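PDB 1EZW: 5,10-methylenetetrahydromethanopterin reductase from Methanopyrus kandleri, which catalyses the reversible, coenzyme F420-dependent reduction of methylenetetrahydromethanopterin to methyltetrahydromethanopterin, a step of methanogenesis from carbon dioxide. Local coordinates for residues D84-R90 with R164-G168; A250-M254 with I274-I278. All coordinates share one frame; numbering follows the deposited sequence.

Contact 1 of 2, residues D84-R90 with R164-G168; sequences DWISGGR and RSIQG
The carboxylate of Asp-84 and the terminal amide of Gln-167 meet with their planes 31° apart and their side chains at about a right angle. Gln-167 NE2 hydrogen-bonds Asp-84 OD2 over 2.8 Å, on its syn side but 33° out of the carboxylate plane, while Asp-84 OD2 lies almost in the amide plane. Asp-84 carries CG anti to the backbone N (chi1 -164°), which turns OD1 to two backbone hydrogen bonds: from Gln-167 N at 2.8 Å, nearly along the C-O axis, and from Ile-166 N at 2.7 Å, on the anti side and somewhat out of the carboxylate plane. The indole of Trp-85 meets Arg-164 O obliquely, CD1 3.3 Å from that oxygen. Helix 73-86 ends here in a Schellman motif, with Gly-88 at positive phi and Gly-89 N bonded back to Asp-84 O. The Asp-84 carboxylate joins this helix end of the TIM barrel to the loop before strand 173-176. Ile-166 lays CD1 on the turn, 3.7 Å from Gly-88 CA. Ala-91 N also donates to Asp-84 OD2, and Ala-91 O receives Gln-167 NE2. Lys-24 of a second subunit makes a cation-pi contact with Trp-85, and Tyr-43 OH of a third subunit hydrogen-bonds Arg-164 O.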
loop_
_atom_site.group_PDB
_atom_site.type_symbol
_atom_site.label_atom_id
_atom_site.label_comp_id
_atom_site.label_asym_id
_atom_site.label_seq_id
_atom_site.Cartn_x
_atom_site.Cartn_y
_atom_site.Cartn_z
ATOM N N ASP A 84 -2.268 -9.848 -11.314
ATOM C CA ASP A 84 -0.911 -10.326 -11.630
ATOM C C ASP A 84 0.091 -9.173 -11.778
ATOM O O ASP A 84 1.226 -9.226 -11.279
ATOM C CB ASP A 84 -0.913 -11.110 -12.949
ATOM C CG ASP A 84 0.332 -11.937 -13.112
ATOM O OD1 ASP A 84 1.014 -11.794 -14.146
ATOM O OD2 ASP A 84 0.615 -12.721 -12.161
ATOM N N TRP A 85 -0.314 -8.124 -12.483
ATOM C CA TRP A 85 0.582 -7.005 -12.692
ATOM C C TRP A 85 0.907 -6.314 -11.350
ATOM O O TRP A 85 2.081 -6.059 -11.015
ATOM C CB TRP A 85 -0.067 -6.004 -13.673
ATOM C CG TRP A 85 0.913 -4.960 -14.125
ATOM C CD1 TRP A 85 1.667 -4.973 -15.292
ATOM C CD2 TRP A 85 1.271 -3.769 -13.421
ATOM N NE1 TRP A 85 2.473 -3.844 -15.336
ATOM C CE2 TRP A 85 2.250 -3.097 -14.205
ATOM C CE3 TRP A 85 0.874 -3.201 -12.197
ATOM C CZ2 TRP A 85 2.829 -1.879 -13.801
ATOM C CZ3 TRP A 85 1.460 -2.001 -11.790
ATOM C CH2 TRP A 85 2.425 -1.349 -12.588
ATOM N N ILE A 86 -0.123 -5.970 -10.585
ATOM C CA ILE A 86 0.115 -5.309 -9.312
ATOM C C ILE A 86 0.966 -6.125 -8.333
ATOM O O ILE A 86 1.788 -5.564 -7.613
ATOM C CB ILE A 86 -1.236 -4.935 -8.660
ATOM C CG1 ILE A 86 -1.895 -3.847 -9.539
ATOM C CG2 ILE A 86 -0.997 -4.330 -7.262
ATOM C CD1 ILE A 86 -3.324 -3.488 -9.125
ATOM N N SER A 87 0.798 -7.461 -8.350
ATOM C CA SER A 87 1.540 -8.341 -7.444
ATOM C C SER A 87 2.930 -8.703 -7.972
ATOM O O SER A 87 3.641 -9.437 -7.289
ATOM C CB SER A 87 0.768 -9.636 -7.176
ATOM O OG SER A 87 0.723 -10.426 -8.373
ATOM N N GLY A 88 3.328 -8.205 -9.135
ATOM C CA GLY A 88 4.675 -8.550 -9.636
ATOM C C GLY A 88 4.762 -9.996 -10.145
ATOM O O GLY A 88 5.821 -10.647 -10.060
ATOM N N GLY A 89 3.637 -10.493 -10.649
ATOM C CA GLY A 89 3.580 -11.819 -11.268
ATOM C C GLY A 89 3.306 -12.971 -10.340
ATOM O O GLY A 89 3.902 -14.074 -10.523
ATOM N N ARG A 90 2.386 -12.753 -9.394
ATOM C CA ARG A 90 2.023 -13.756 -8.400
ATOM C C ARG A 90 0.582 -14.262 -8.456
ATOM O O ARG A 90 0.147 -14.964 -7.557
ATOM C CB ARG A 90 2.294 -13.224 -6.972
ATOM C CG ARG A 90 3.774 -13.114 -6.688
ATOM C CD ARG A 90 3.985 -12.615 -5.276
ATOM N NE ARG A 90 3.614 -11.205 -5.100
ATOM C CZ ARG A 90 2.947 -10.752 -4.036
ATOM N NH1 ARG A 90 2.666 -9.448 -3.936
ATOM N NH2 ARG A 90 2.490 -11.595 -3.119
ATOM N N ARG A 164 -1.807 -5.708 -19.685
ATOM C CA ARG A 164 -0.874 -6.805 -19.751
ATOM C C ARG A 164 -0.556 -7.309 -18.344
ATOM O O ARG A 164 -0.389 -6.531 -17.393
ATOM C CB ARG A 164 0.424 -6.401 -20.446
ATOM C CG ARG A 164 0.277 -6.266 -21.986
ATOM C CD ARG A 164 -0.035 -7.620 -22.647
ATOM N NE ARG A 164 -0.152 -7.492 -24.108
ATOM C CZ ARG A 164 -1.218 -7.014 -24.745
ATOM N NH1 ARG A 164 -1.233 -6.924 -26.087
ATOM N NH2 ARG A 164 -2.293 -6.675 -24.058
ATOM N N SER A 165 -0.462 -8.631 -18.223
ATOM C CA SER A 165 -0.078 -9.256 -16.965
ATOM C C SER A 165 1.447 -9.381 -16.986
ATOM O O SER A 165 2.091 -8.884 -17.906
ATOM C CB SER A 165 -0.679 -10.668 -16.873
ATOM O OG SER A 165 -0.163 -11.488 -17.933
ATOM N N ILE A 166 2.021 -10.055 -16.002
ATOM C CA ILE A 166 3.470 -10.264 -16.005
ATOM C C ILE A 166 3.770 -11.712 -16.380
ATOM O O ILE A 166 4.646 -11.972 -17.216
ATOM C CB ILE A 166 4.039 -9.863 -14.640
ATOM C CG1 ILE A 166 4.038 -8.336 -14.591
ATOM C CG2 ILE A 166 5.482 -10.449 -14.401
ATOM C CD1 ILE A 166 4.295 -7.790 -13.270
ATOM N N GLN A 167 3.021 -12.658 -15.821
ATOM C CA GLN A 167 3.268 -14.073 -16.152
ATOM C C GLN A 167 2.623 -14.485 -17.469
ATOM O O GLN A 167 2.934 -15.571 -17.976
ATOM C CB GLN A 167 2.672 -15.007 -15.110
ATOM C CG GLN A 167 3.161 -14.806 -13.718
ATOM C CD GLN A 167 2.505 -15.812 -12.791
ATOM O OE1 GLN A 167 2.933 -16.972 -12.711
ATOM N NE2 GLN A 167 1.427 -15.397 -12.117
ATOM N N GLY A 168 1.718 -13.666 -18.013
ATOM C CA GLY A 168 1.034 -14.082 -19.242
ATOM C C GLY A 168 0.352 -15.451 -19.075
ATOM O O GLY A 168 -0.300 -15.717 -18.061
#

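Contact 2 of 2, residues A250-M254 with I274-I278; sequences AFIVM and IAEAI
Ile-278 holds CG1 anti to its carbonyl carbon (chi1 -58°) and continues extended to CD1; this sends the two branches of the residue, CD1 and CG2, to different parts of the Phe-251 ring. CD1 lies over one face, 4.0 Å from the ring centroid and 19° off the normal, a CH-pi contact displaced toward the rim; CG2 meets the far end of the ring, 3.6 Å from Phe-251 CZ. Met-254 sets off with CG anti to the backbone N (chi1 177°), which puts CG 3.5 Å from Ala-275 CB; an extended chi2 then carries SD to 4.0 Å from Ile-278 CG2. The small side chain of Ala-275 probably helps the backbones come close, Met-254 CA lying 4.9 Å from Ala-275 CA. On the more deeply buried flank Ile-274 CG2 rests 3.5 Å from Ala-250 O, an oxygen already engaged by Met-254 N within the helix, and Ile-274 CD1 reaches Val-253 CG1 at 4.3 Å. Leu-289 and Met-294 touch Ile-274 on this flank, Met-294 and Phe-298 touch Val-253, and Phe-283 separately packs on Phe-251. The side chains that meet are all apolar: the short, weakly bonded helix 273-277 and Ile-278 just after it dock on the C-terminal end of helix 238-254, in the helical region between strands 225-229 and 321-324 of this luciferase-like TIM barrel.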
loop_
_atom_site.group_PDB
_atom_site.type_symbol
_atom_site.label_atom_id
_atom_site.label_comp_id
_atom_site.label_asym_id
_atom_site.label_seq_id
_atom_site.Cartn_x
_atom_site.Cartn_y
_atom_site.Cartn_z
ATOM N N ALA A 250 -19.837 -29.473 11.426
ATOM C CA ALA A 250 -21.292 -29.606 11.459
ATOM C C ALA A 250 -21.881 -29.207 10.107
ATOM O O ALA A 250 -22.716 -29.926 9.561
ATOM C CB ALA A 250 -21.878 -28.750 12.570
ATOM N N PHE A 251 -21.441 -28.074 9.557
ATOM C CA PHE A 251 -21.925 -27.637 8.247
ATOM C C PHE A 251 -21.475 -28.561 7.135
ATOM O O PHE A 251 -22.189 -28.754 6.144
ATOM C CB PHE A 251 -21.458 -26.217 7.912
ATOM C CG PHE A 251 -22.389 -25.138 8.398
ATOM C CD1 PHE A 251 -22.452 -24.797 9.750
ATOM C CD2 PHE A 251 -23.232 -24.487 7.500
ATOM C CE1 PHE A 251 -23.347 -23.822 10.201
ATOM C CE2 PHE A 251 -24.131 -23.514 7.937
ATOM C CZ PHE A 251 -24.187 -23.183 9.294
ATOM N N ILE A 252 -20.276 -29.119 7.271
ATOM C CA ILE A 252 -19.785 -30.032 6.246
ATOM C C ILE A 252 -20.651 -31.298 6.255
ATOM O O ILE A 252 -21.062 -31.778 5.201
ATOM C CB ILE A 252 -18.307 -30.409 6.494
ATOM C CG1 ILE A 252 -17.440 -29.142 6.412
ATOM C CG2 ILE A 252 -17.866 -31.482 5.486
ATOM C CD1 ILE A 252 -15.964 -29.357 6.680
ATOM N N VAL A 253 -20.912 -31.827 7.448
ATOM C CA VAL A 253 -21.732 -33.021 7.591
ATOM C C VAL A 253 -23.078 -32.764 6.941
ATOM O O VAL A 253 -23.583 -33.595 6.193
ATOM C CB VAL A 253 -21.968 -33.391 9.078
ATOM C CG1 VAL A 253 -22.977 -34.538 9.177
ATOM C CG2 VAL A 253 -20.657 -33.814 9.725
ATOM N N MET A 254 -23.653 -31.602 7.224
ATOM C CA MET A 254 -24.951 -31.255 6.651
ATOM C C MET A 254 -24.993 -31.267 5.130
ATOM O O MET A 254 -25.944 -31.790 4.542
ATOM C CB MET A 254 -25.403 -29.880 7.115
ATOM C CG MET A 254 -26.707 -29.453 6.475
ATOM S SD MET A 254 -27.056 -27.738 6.803
ATOM C CE MET A 254 -25.662 -26.958 5.958
ATOM N N ILE A 274 -28.238 -33.107 12.477
ATOM C CA ILE A 274 -27.359 -31.958 12.622
ATOM C C ILE A 274 -27.902 -30.911 11.646
ATOM O O ILE A 274 -27.915 -29.716 11.945
ATOM C CB ILE A 274 -25.884 -32.329 12.251
ATOM C CG1 ILE A 274 -25.185 -32.957 13.457
ATOM C CG2 ILE A 274 -25.134 -31.115 11.724
ATOM C CD1 ILE A 274 -23.736 -33.338 13.210
ATOM N N ALA A 275 -28.361 -31.375 10.485
ATOM C CA ALA A 275 -28.908 -30.493 9.456
ATOM C C ALA A 275 -30.184 -29.810 9.933
ATOM O O ALA A 275 -30.544 -28.735 9.449
ATOM C CB ALA A 275 -29.189 -31.282 8.182
ATOM N N GLU A 276 -30.868 -30.453 10.877
ATOM C CA GLU A 276 -32.099 -29.921 11.446
ATOM C C GLU A 276 -31.767 -28.910 12.537
ATOM O O GLU A 276 -32.516 -27.956 12.765
ATOM C CB GLU A 276 -32.951 -31.066 11.999
ATOM C CG GLU A 276 -33.639 -31.875 10.904
ATOM C CD GLU A 276 -34.337 -33.113 11.439
ATOM O OE1 GLU A 276 -34.916 -33.029 12.545
ATOM O OE2 GLU A 276 -34.322 -34.160 10.746
ATOM N N ALA A 277 -30.644 -29.128 13.214
ATOM C CA ALA A 277 -30.194 -28.203 14.251
ATOM C C ALA A 277 -29.785 -26.919 13.515
ATOM O O ALA A 277 -30.058 -25.809 13.981
ATOM C CB ALA A 277 -29.009 -28.795 15.011
ATOM N N ILE A 278 -29.126 -27.082 12.367
ATOM C CA ILE A 278 -28.731 -25.944 11.540
ATOM C C ILE A 278 -29.985 -25.670 10.711
ATOM O O ILE A 278 -30.840 -26.552 10.565
ATOM C CB ILE A 278 -27.572 -26.287 10.564
ATOM C CG1 ILE A 278 -26.350 -26.780 11.339
ATOM C CG2 ILE A 278 -27.201 -25.056 9.744
ATOM C CD1 ILE A 278 -25.223 -27.258 10.440
#

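Both contacts are partly buried, the centre of each about 21 Å from the chain's centre but on opposite sides of it, with their nearest atoms about 26 Å apart. They share no helix or strand and follow one another along the chain. Contact 1 joins a helix end to an irregular loop and is chiefly polar, with backbone N-H groups and an amide gathered on a carboxylate; contact 2 joins a helix to a short helix and the residue after it by aliphatic, thioether and aromatic groups. Their surroundings differ too: two other subunits reach contact 1, and the side chain of Arg-90 lies near a bound magnesium ion, whereas 250-254 with 274-278 is touched by no other chain and packs against helices of its own subunit.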